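Local atomic coordinates of L544 (Acanthamoeba polyphaga mimivirus, PDB entry 4AMQ), a protein that probably acts as a manganese-binding nucleotidyl transferase of the virion, possibly linked to transcription-coupled DNA repair. Residues K242-L248 with V356-K361; L248-R252 with L265-E270; L275-L279 with R312-G316. All coordinates share one frame; numbering follows the deposited sequence.

Contact 1. Residues K242-L248 with V356-K361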
loop_
_atom_site.group_PDB
_atom_site.type_symbol
_atom_site.label_atom_id
_atom_site.label_comp_id
_atom_site.label_asym_id
_atom_site.label_seq_id
_atom_site.Cartn_x
_atom_site.Cartn_y
_atom_site.Cartn_z
ATOM N N LYS A 242 -7.646 6.732 18.538
ATOM C CA LYS A 242 -6.490 7.036 19.374
ATOM C C LYS A 242 -5.218 6.362 18.848
ATOM O O LYS A 242 -4.364 5.933 19.625
ATOM C CB LYS A 242 -6.754 6.642 20.832
ATOM C CG LYS A 242 -7.794 7.518 21.524
ATOM C CD LYS A 242 -8.555 6.743 22.590
ATOM C CE LYS A 242 -9.990 7.241 22.726
ATOM N NZ LYS A 242 -10.155 8.240 23.808
ATOM N N GLU A 243 -5.104 6.266 17.525
ATOM C CA GLU A 243 -3.882 5.782 16.890
ATOM C C GLU A 243 -2.843 6.898 16.921
ATOM O O GLU A 243 -2.624 7.584 15.921
ATOM C CB GLU A 243 -4.150 5.360 15.443
ATOM C CG GLU A 243 -5.107 4.188 15.284
ATOM C CD GLU A 243 -6.562 4.611 15.274
ATOM O OE1 GLU A 243 -6.834 5.830 15.312
ATOM O OE2 GLU A 243 -7.439 3.721 15.226
ATOM N N TYR A 244 -2.202 7.067 18.072
ATOM C CA TYR A 244 -1.375 8.241 18.337
ATOM C C TYR A 244 -0.156 8.390 17.429
ATOM O O TYR A 244 0.322 9.499 17.207
ATOM C CB TYR A 244 -0.961 8.274 19.810
ATOM C CG TYR A 244 -2.138 8.440 20.746
ATOM C CD1 TYR A 244 -3.036 9.488 20.580
ATOM C CD2 TYR A 244 -2.367 7.536 21.778
ATOM C CE1 TYR A 244 -4.120 9.642 21.426
ATOM C CE2 TYR A 244 -3.449 7.681 22.628
ATOM C CZ TYR A 244 -4.322 8.736 22.448
ATOM O OH TYR A 244 -5.400 8.884 23.290
ATOM N N TYR A 245 0.351 7.276 16.912
ATOM C CA TYR A 245 1.476 7.330 15.988
ATOM C C TYR A 245 1.053 7.918 14.646
ATOM O O TYR A 245 1.736 8.777 14.086
ATOM C CB TYR A 245 2.076 5.944 15.778
ATOM C CG TYR A 245 3.154 5.921 14.723
ATOM C CD1 TYR A 245 4.362 6.571 14.930
ATOM C CD2 TYR A 245 2.965 5.254 13.521
ATOM C CE1 TYR A 245 5.349 6.557 13.974
ATOM C CE2 TYR A 245 3.954 5.231 12.554
ATOM C CZ TYR A 245 5.143 5.884 12.789
ATOM O OH TYR A 245 6.136 5.867 11.837
ATOM N N PHE A 246 -0.079 7.452 14.134
ATOM C CA PHE A 246 -0.568 7.915 12.844
ATOM C C PHE A 246 -1.191 9.309 12.927
ATOM O O PHE A 246 -1.320 10.002 11.917
ATOM C CB PHE A 246 -1.536 6.894 12.242
ATOM C CG PHE A 246 -0.878 5.589 11.883
ATOM C CD1 PHE A 246 -0.192 5.452 10.686
ATOM C CD2 PHE A 246 -0.926 4.509 12.750
ATOM C CE1 PHE A 246 0.426 4.257 10.355
ATOM C CE2 PHE A 246 -0.310 3.314 12.425
ATOM C CZ PHE A 246 0.365 3.187 11.225
ATOM N N MET A 247 -1.554 9.723 14.136
ATOM C CA MET A 247 -2.086 11.061 14.356
ATOM C C MET A 247 -0.974 12.106 14.348
ATOM O O MET A 247 -1.242 13.305 14.330
ATOM C CB MET A 247 -2.873 11.116 15.667
ATOM C CG MET A 247 -4.112 10.229 15.667
ATOM S SD MET A 247 -4.698 9.801 17.320
ATOM C CE MET A 247 -5.287 11.391 17.900
ATOM N N LEU A 248 0.276 11.647 14.361
ATOM C CA LEU A 248 1.417 12.544 14.220
ATOM C C LEU A 248 1.540 13.042 12.783
ATOM O O LEU A 248 2.091 14.114 12.538
ATOM C CB LEU A 248 2.718 11.844 14.626
ATOM C CG LEU A 248 2.924 11.474 16.096
ATOM C CD1 LEU A 248 4.217 10.690 16.255
ATOM C CD2 LEU A 248 2.937 12.711 16.981
ATOM N N VAL A 356 3.309 0.947 19.021
ATOM C CA VAL A 356 3.796 2.218 18.497
ATOM C C VAL A 356 2.873 3.374 18.889
ATOM O O VAL A 356 3.331 4.477 19.173
ATOM C CB VAL A 356 4.010 2.178 16.967
ATOM C CG1 VAL A 356 2.680 2.241 16.224
ATOM C CG2 VAL A 356 4.923 3.314 16.534
ATOM N N ASN A 357 1.573 3.107 18.911
ATOM C CA ASN A 357 0.597 4.100 19.343
ATOM C C ASN A 357 0.797 4.498 20.802
ATOM O O ASN A 357 0.685 5.673 21.156
ATOM C CB ASN A 357 -0.825 3.580 19.121
ATOM C CG ASN A 357 -1.220 3.585 17.660
ATOM O OD1 ASN A 357 -0.812 4.465 16.904
ATOM N ND2 ASN A 357 -2.017 2.604 17.252
ATOM N N LYS A 358 1.099 3.512 21.641
ATOM C CA LYS A 358 1.337 3.750 23.060
ATOM C C LYS A 358 2.568 4.622 23.273
ATOM O O LYS A 358 2.534 5.583 24.040
ATOM C CB LYS A 358 1.516 2.424 23.803
ATOM C CG LYS A 358 1.694 2.576 25.305
ATOM C CD LYS A 358 2.354 1.349 25.916
ATOM C CE LYS A 358 2.300 1.396 27.436
ATOM N NZ LYS A 358 2.787 2.697 27.974
ATOM N N GLN A 359 3.655 4.281 22.590
ATOM C CA GLN A 359 4.905 5.019 22.717
ATOM C C GLN A 359 4.829 6.385 22.043
ATOM O O GLN A 359 5.733 7.208 22.191
ATOM C CB GLN A 359 6.063 4.224 22.111
ATOM C CG GLN A 359 6.323 2.878 22.768
ATOM C CD GLN A 359 7.411 2.100 22.059
ATOM O OE1 GLN A 359 8.579 2.493 22.064
ATOM N NE2 GLN A 359 7.031 0.996 21.428
ATOM N N SER A 360 3.751 6.619 21.299
ATOM C CA SER A 360 3.613 7.851 20.524
ATOM C C SER A 360 2.713 8.886 21.197
ATOM O O SER A 360 2.771 10.067 20.867
ATOM C CB SER A 360 3.082 7.546 19.121
ATOM O OG SER A 360 4.085 6.970 18.308
ATOM N N LYS A 361 1.888 8.437 22.138
ATOM C CA LYS A 361 0.859 9.285 22.735
ATOM C C LYS A 361 1.397 10.598 23.287
ATOM O O LYS A 361 0.755 11.640 23.152
ATOM C CB LYS A 361 0.104 8.527 23.831
ATOM C CG LYS A 361 -0.935 9.369 24.564
ATOM C CD LYS A 361 -1.747 8.534 25.546
ATOM C CE LYS A 361 -2.634 9.417 26.412
ATOM N NZ LYS A 361 -3.544 10.288 25.610
#

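Contact 2. Residues L248-R252 with L265-E270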
loop_
_atom_site.group_PDB
_atom_site.type_symbol
_atom_site.label_atom_id
_atom_site.label_comp_id
_atom_site.label_asym_id
_atom_site.label_seq_id
_atom_site.Cartn_x
_atom_site.Cartn_y
_atom_site.Cartn_z
ATOM N N LEU A 248 0.276 11.647 14.361
ATOM C CA LEU A 248 1.417 12.544 14.220
ATOM C C LEU A 248 1.540 13.042 12.783
ATOM O O LEU A 248 2.091 14.114 12.538
ATOM C CB LEU A 248 2.718 11.844 14.626
ATOM C CG LEU A 248 2.924 11.474 16.096
ATOM C CD1 LEU A 248 4.217 10.690 16.255
ATOM C CD2 LEU A 248 2.937 12.711 16.981
ATOM N N PHE A 249 1.033 12.252 11.837
ATOM C CA PHE A 249 1.111 12.588 10.417
ATOM C C PHE A 249 0.331 13.862 10.067
ATOM O O PHE A 249 0.823 14.700 9.312
ATOM C CB PHE A 249 0.645 11.412 9.549
ATOM C CG PHE A 249 1.611 10.256 9.514
ATOM C CD1 PHE A 249 1.897 9.535 10.662
ATOM C CD2 PHE A 249 2.238 9.895 8.330
ATOM C CE1 PHE A 249 2.790 8.471 10.627
ATOM C CE2 PHE A 249 3.130 8.836 8.292
ATOM C CZ PHE A 249 3.404 8.122 9.441
ATOM N N PRO A 250 -0.893 14.008 10.598
ATOM C CA PRO A 250 -1.574 15.297 10.412
ATOM C C PRO A 250 -0.782 16.439 11.050
ATOM O O PRO A 250 -0.713 17.531 10.484
ATOM C CB PRO A 250 -2.904 15.102 11.145
ATOM C CG PRO A 250 -3.139 13.627 11.103
ATOM C CD PRO A 250 -1.774 13.001 11.214
ATOM N N LEU A 251 -0.181 16.185 12.208
ATOM C CA LEU A 251 0.616 17.204 12.884
ATOM C C LEU A 251 1.822 17.611 12.044
ATOM O O LEU A 251 2.158 18.789 11.964
ATOM C CB LEU A 251 1.073 16.720 14.262
ATOM C CG LEU A 251 -0.016 16.376 15.278
ATOM C CD1 LEU A 251 0.605 16.051 16.628
ATOM C CD2 LEU A 251 -1.016 17.515 15.407
ATOM N N ARG A 252 2.472 16.633 11.420
ATOM C CA ARG A 252 3.631 16.920 10.583
ATOM C C ARG A 252 3.231 17.804 9.405
ATOM O O ARG A 252 3.978 18.696 9.006
ATOM C CB ARG A 252 4.299 15.630 10.093
ATOM C CG ARG A 252 5.524 15.872 9.213
ATOM C CD ARG A 252 6.283 14.584 8.922
ATOM N NE ARG A 252 5.456 13.596 8.236
ATOM C CZ ARG A 252 5.879 12.390 7.868
ATOM N NH1 ARG A 252 7.128 12.013 8.117
ATOM N NH2 ARG A 252 5.051 11.560 7.249
ATOM N N LEU A 265 9.424 16.238 14.289
ATOM C CA LEU A 265 8.379 15.298 13.906
ATOM C C LEU A 265 8.893 14.276 12.897
ATOM O O LEU A 265 8.549 13.097 12.972
ATOM C CB LEU A 265 7.149 16.036 13.367
ATOM C CG LEU A 265 6.209 16.573 14.448
ATOM C CD1 LEU A 265 5.073 17.378 13.841
ATOM C CD2 LEU A 265 5.667 15.425 15.288
ATOM N N GLU A 266 9.723 14.730 11.962
ATOM C CA GLU A 266 10.309 13.833 10.975
ATOM C C GLU A 266 11.190 12.797 11.667
ATOM O O GLU A 266 11.158 11.614 11.329
ATOM C CB GLU A 266 11.126 14.617 9.950
ATOM C CG GLU A 266 11.669 13.775 8.799
ATOM C CD GLU A 266 10.603 13.417 7.770
ATOM O OE1 GLU A 266 9.404 13.645 8.036
ATOM O OE2 GLU A 266 10.967 12.906 6.688
ATOM N N TYR A 267 11.973 13.247 12.640
ATOM C CA TYR A 267 12.827 12.346 13.398
ATOM C C TYR A 267 12.001 11.301 14.138
ATOM O O TYR A 267 12.300 10.109 14.089
ATOM C CB TYR A 267 13.695 13.120 14.388
ATOM C CG TYR A 267 14.482 12.217 15.309
ATOM C CD1 TYR A 267 15.748 11.768 14.960
ATOM C CD2 TYR A 267 13.951 11.802 16.522
ATOM C CE1 TYR A 267 16.465 10.935 15.796
ATOM C CE2 TYR A 267 14.659 10.971 17.363
ATOM C CZ TYR A 267 15.914 10.539 16.997
ATOM O OH TYR A 267 16.618 9.709 17.839
ATOM N N ILE A 268 10.959 11.759 14.821
ATOM C CA ILE A 268 10.103 10.880 15.609
ATOM C C ILE A 268 9.415 9.829 14.745
ATOM O O ILE A 268 9.449 8.636 15.053
ATOM C CB ILE A 268 9.035 11.687 16.367
ATOM C CG1 ILE A 268 9.703 12.671 17.331
ATOM C CG2 ILE A 268 8.092 10.759 17.116
ATOM C CD1 ILE A 268 8.741 13.636 17.983
ATOM N N ILE A 269 8.790 10.286 13.665
ATOM C CA ILE A 269 8.039 9.411 12.776
ATOM C C ILE A 269 8.948 8.457 12.001
ATOM O O ILE A 269 8.690 7.255 11.940
ATOM C CB ILE A 269 7.188 10.236 11.784
ATOM C CG1 ILE A 269 6.160 11.081 12.545
ATOM C CG2 ILE A 269 6.503 9.327 10.773
ATOM C CD1 ILE A 269 5.380 12.046 11.675
ATOM N N GLU A 270 10.024 8.996 11.432
ATOM C CA GLU A 270 10.838 8.254 10.472
ATOM C C GLU A 270 12.077 7.559 11.056
ATOM O O GLU A 270 12.577 6.593 10.479
ATOM C CB GLU A 270 11.251 9.170 9.316
ATOM C CG GLU A 270 10.084 9.862 8.620
ATOM C CD GLU A 270 9.131 8.883 7.956
ATOM O OE1 GLU A 270 9.434 7.671 7.935
ATOM O OE2 GLU A 270 8.079 9.326 7.447
#

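Contact 3. Residues L275-L279 with R312-G316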
loop_
_atom_site.group_PDB
_atom_site.type_symbol
_atom_site.label_atom_id
_atom_site.label_comp_id
_atom_site.label_asym_id
_atom_site.label_seq_id
_atom_site.Cartn_x
_atom_site.Cartn_y
_atom_site.Cartn_z
ATOM N N LEU A 275 11.049 1.889 12.218
ATOM C CA LEU A 275 11.012 0.437 12.024
ATOM C C LEU A 275 9.623 -0.145 12.296
ATOM O O LEU A 275 9.220 -1.125 11.671
ATOM C CB LEU A 275 12.074 -0.262 12.882
ATOM C CG LEU A 275 12.192 -1.780 12.699
ATOM C CD1 LEU A 275 12.312 -2.149 11.226
ATOM C CD2 LEU A 275 13.368 -2.345 13.497
ATOM N N TYR A 276 8.897 0.460 13.231
ATOM C CA TYR A 276 7.517 0.066 13.490
ATOM C C TYR A 276 6.667 0.226 12.233
ATOM O O TYR A 276 5.862 -0.642 11.903
ATOM C CB TYR A 276 6.912 0.904 14.617
ATOM C CG TYR A 276 7.540 0.690 15.976
ATOM C CD1 TYR A 276 8.737 1.302 16.310
ATOM C CD2 TYR A 276 6.926 -0.114 16.928
ATOM C CE1 TYR A 276 9.312 1.117 17.548
ATOM C CE2 TYR A 276 7.497 -0.305 18.173
ATOM C CZ TYR A 276 8.691 0.314 18.476
ATOM O OH TYR A 276 9.271 0.135 19.711
ATOM N N LYS A 277 6.842 1.347 11.541
ATOM C CA LYS A 277 6.073 1.624 10.331
ATOM C C LYS A 277 6.486 0.698 9.189
ATOM O O LYS A 277 5.643 0.222 8.431
ATOM C CB LYS A 277 6.211 3.099 9.920
ATOM C CG LYS A 277 5.688 3.423 8.529
ATOM C CD LYS A 277 5.352 4.909 8.384
ATOM C CE LYS A 277 6.550 5.808 8.654
ATOM N NZ LYS A 277 7.585 5.707 7.588
ATOM N N GLN A 278 7.785 0.436 9.079
ATOM C CA GLN A 278 8.298 -0.396 7.997
ATOM C C GLN A 278 7.798 -1.832 8.130
ATOM O O GLN A 278 7.435 -2.463 7.142
ATOM C CB GLN A 278 9.830 -0.359 7.956
ATOM C CG GLN A 278 10.425 -0.910 6.664
ATOM C CD GLN A 278 11.892 -1.276 6.801
ATOM O OE1 GLN A 278 12.261 -2.109 7.633
ATOM N NE2 GLN A 278 12.735 -0.659 5.983
ATOM N N LEU A 279 7.774 -2.339 9.359
ATOM C CA LEU A 279 7.276 -3.685 9.624
ATOM C C LEU A 279 5.785 -3.832 9.325
ATOM O O LEU A 279 5.340 -4.896 8.901
ATOM C CB LEU A 279 7.582 -4.109 11.063
ATOM C CG LEU A 279 9.006 -4.611 11.303
ATOM C CD1 LEU A 279 9.241 -4.876 12.783
ATOM C CD2 LEU A 279 9.278 -5.866 10.477
ATOM N N ARG A 312 12.750 -7.961 16.947
ATOM C CA ARG A 312 13.453 -7.957 18.225
ATOM C C ARG A 312 14.034 -6.582 18.541
ATOM O O ARG A 312 14.413 -6.306 19.681
ATOM C CB ARG A 312 14.565 -9.008 18.229
ATOM C CG ARG A 312 14.082 -10.431 17.993
ATOM C CD ARG A 312 15.229 -11.350 17.617
ATOM N NE ARG A 312 14.774 -12.723 17.433
ATOM C CZ ARG A 312 14.606 -13.589 18.426
ATOM N NH1 ARG A 312 14.857 -13.223 19.677
ATOM N NH2 ARG A 312 14.185 -14.820 18.170
ATOM N N LYS A 313 14.103 -5.725 17.528
ATOM C CA LYS A 313 14.607 -4.369 17.708
ATOM C C LYS A 313 13.529 -3.459 18.286
ATOM O O LYS A 313 13.825 -2.380 18.799
ATOM C CB LYS A 313 15.115 -3.797 16.384
ATOM C CG LYS A 313 16.160 -4.652 15.681
ATOM C CD LYS A 313 16.914 -3.831 14.647
ATOM C CE LYS A 313 17.946 -4.664 13.903
ATOM N NZ LYS A 313 17.327 -5.507 12.843
ATOM N N LEU A 314 12.280 -3.902 18.202
ATOM C CA LEU A 314 11.152 -3.123 18.699
ATOM C C LEU A 314 10.989 -3.275 20.208
ATOM O O LEU A 314 11.643 -4.114 20.831
ATOM C CB LEU A 314 9.860 -3.544 17.999
ATOM C CG LEU A 314 9.807 -3.414 16.478
ATOM C CD1 LEU A 314 8.406 -3.731 15.983
ATOM C CD2 LEU A 314 10.226 -2.018 16.040
ATOM N N ASN A 315 10.112 -2.460 20.787
ATOM C CA ASN A 315 9.812 -2.540 22.211
ATOM C C ASN A 315 8.315 -2.692 22.463
ATOM O O ASN A 315 7.499 -2.093 21.761
ATOM C CB ASN A 315 10.350 -1.308 22.945
ATOM C CG ASN A 315 11.860 -1.183 22.847
ATOM O OD1 ASN A 315 12.378 -0.239 22.248
ATOM N ND2 ASN A 315 12.575 -2.134 23.439
ATOM N N GLY A 316 7.960 -3.500 23.459
ATOM C CA GLY A 316 6.569 -3.691 23.833
ATOM C C GLY A 316 5.847 -4.762 23.036
ATOM O O GLY A 316 4.619 -4.840 23.056
HETATM O O HOH W 1 12.445 0.331 19.432
#

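Contact 1. Residues K242-L248 with V356-K361
Tyr244 and Lys361 run alongside each other and point the same way, the extended lysine chain laid over one face of the phenol. Lys361 CG stands 3.8 Å from the centroid of the Tyr244 ring, a CH-pi contact displaced toward the rim, and the bend at the end of the chain brings Lys361 NZ to Tyr244 OH for a weak hydrogen bond. The carbonyl O of Lys242 sits over the opposite face of this ring, and the carbonyl O of Asn357 lies at its edge. Tyr245 differs in its first torsion, with CG anti to the backbone N (chi1 174°) where Tyr244 has it anti to the carbonyl carbon; its ring offers a face to Val356 CG2, a CH-pi contact 3.9 Å from the centroid. Between the two tyrosines, Asn357 reaches the first residue of the type I beta turn from Tyr245 to Leu248. Its OD1 accepts Tyr245 N at 3.0 Å, in the amide plane and on a lone pair. Ser360 OG gives its proton to Val356 O at 2.7 Å and packs beside Tyr245 CB. The contact thus fastens the loop before helix 248-254 onto helix 334-368; Tyr245 OH is hydrogen-bonded to Ile269 O of helix 259-272, while Phe246 leans on Leu280 of helix 274-292.

Contact 2. Residues L248-R252 with L265-E270
Arg252 drops as a knob into a hole formed by Leu265, Glu266, Ile269 and Glu270, locking together the helical hairpin of the successive helices 248-254 and 259-272, whose local axes pass 10.4 Å apart at a crossing angle of -153°. The apolar layer is built from leucine and isoleucine branches. Leu265 CD1 presses against the backbone of Arg252, 3.6 Å from its CA, and Leu248 CD1 meets Ile268 CG2 at 4.0 Å. Ile269 uses both of its methyls: CG2 touches Phe249 CZ at 3.6 Å, while CD1 lies over a face of the Arg252 guanidinium, toward its rim. Phe364 and Tyr367 of helix 334-368 adjoin this layer, both against Leu251.

The charged layer is a salt-bridge network with Arg59 as a further partner of both glutamates, and Lys277 binding Glu270 OE1. Such a cluster probably keeps both carboxylates ionised. A bend at chi3 (60°) swings the Arg252 head group toward the acids, where a single nitrogen serves both. Arg252 NH1 meets Glu266 OE1 at 2.8 Å from above the carboxylate plane; its other bond, 2.9 Å long and almost straight at 175°, uses the anti lone pair of Glu270 OE2.

Contact 3. Residues L275-L279 with R312-G316
The Tyr276 ring carries Leu314 on one face: methyl CD2 sits over the middle of the ring, 3.5 Å from the centroid and only 7° off the normal, a well-centred CH-pi contact. The two side chains slide past each other in opposite directions, so the leucine advances toward the helix while the phenol advances toward the loop. Tyr276 CG lies anti to its own carbonyl carbon (chi1 -66°), and the ring is thereby carried out alongside Leu314 until its hydroxyl reaches the loop backbone. There Asn315 N donates to Tyr276 OH over 2.9 Å, approaching obliquely to the ring.

A water ties the same corner together. It accepts from Tyr276 OH at 3.2 Å and donates to Lys313 O and to Asn315 OD1, the latter at 2.9 Å. The hydroxyl also receives a hydrogen bond from Gln359 NE2, so the hydroxyl of this buried ring is held by several polar partners.

Around this pair the contact is apolar. Leu279 and Leu314 meet tip to tip, with Leu279 CD1 and Leu314 CD1 at 3.5 Å, tighter than usual for two carbons. One turn earlier on the helix, Leu275 CG packs 3.9 Å from Leu314 CD2, and Leu275 CD2 reaches Lys313 CB at 3.7 Å, the Leu275 and Lys313 chains crossing at about a right angle. The lysine's charged end goes elsewhere, to a salt bridge with Asp310.

In the fold, this is how the loop between helices 297-311 and 319-331 is seated on the start of helix 274-292. Ser355 and Val356 of helix 334-368 touch Tyr276, and Ile352 touches Leu279, on which Ile307 and Ile311 of helix 297-311 also pack.

All three contacts belong to the helical domain. Contact 2 has no exposed residue among those that touch; contacts 1 and 3 both have exposed residues at their margins, and contact 1 is only partly buried. Contact 2 alone joins two helices and relies on ion pairs. The other two seat a loop on a helix with roles exchanged: in contact 1 the tyrosines are on the loop and the backbone N-H goes to an amide oxygen, in contact 3 the tyrosine is on the helix and its hydroxyl accepts. Leu248 is common to contacts 1 and 2, Val356 CG2 packs on Tyr276 CB between contacts 1 and 3, and Phe249 lies on Lys277 between contacts 2 and 3. The side chain of Glu270 is about 9 Å from a bound manganese ion.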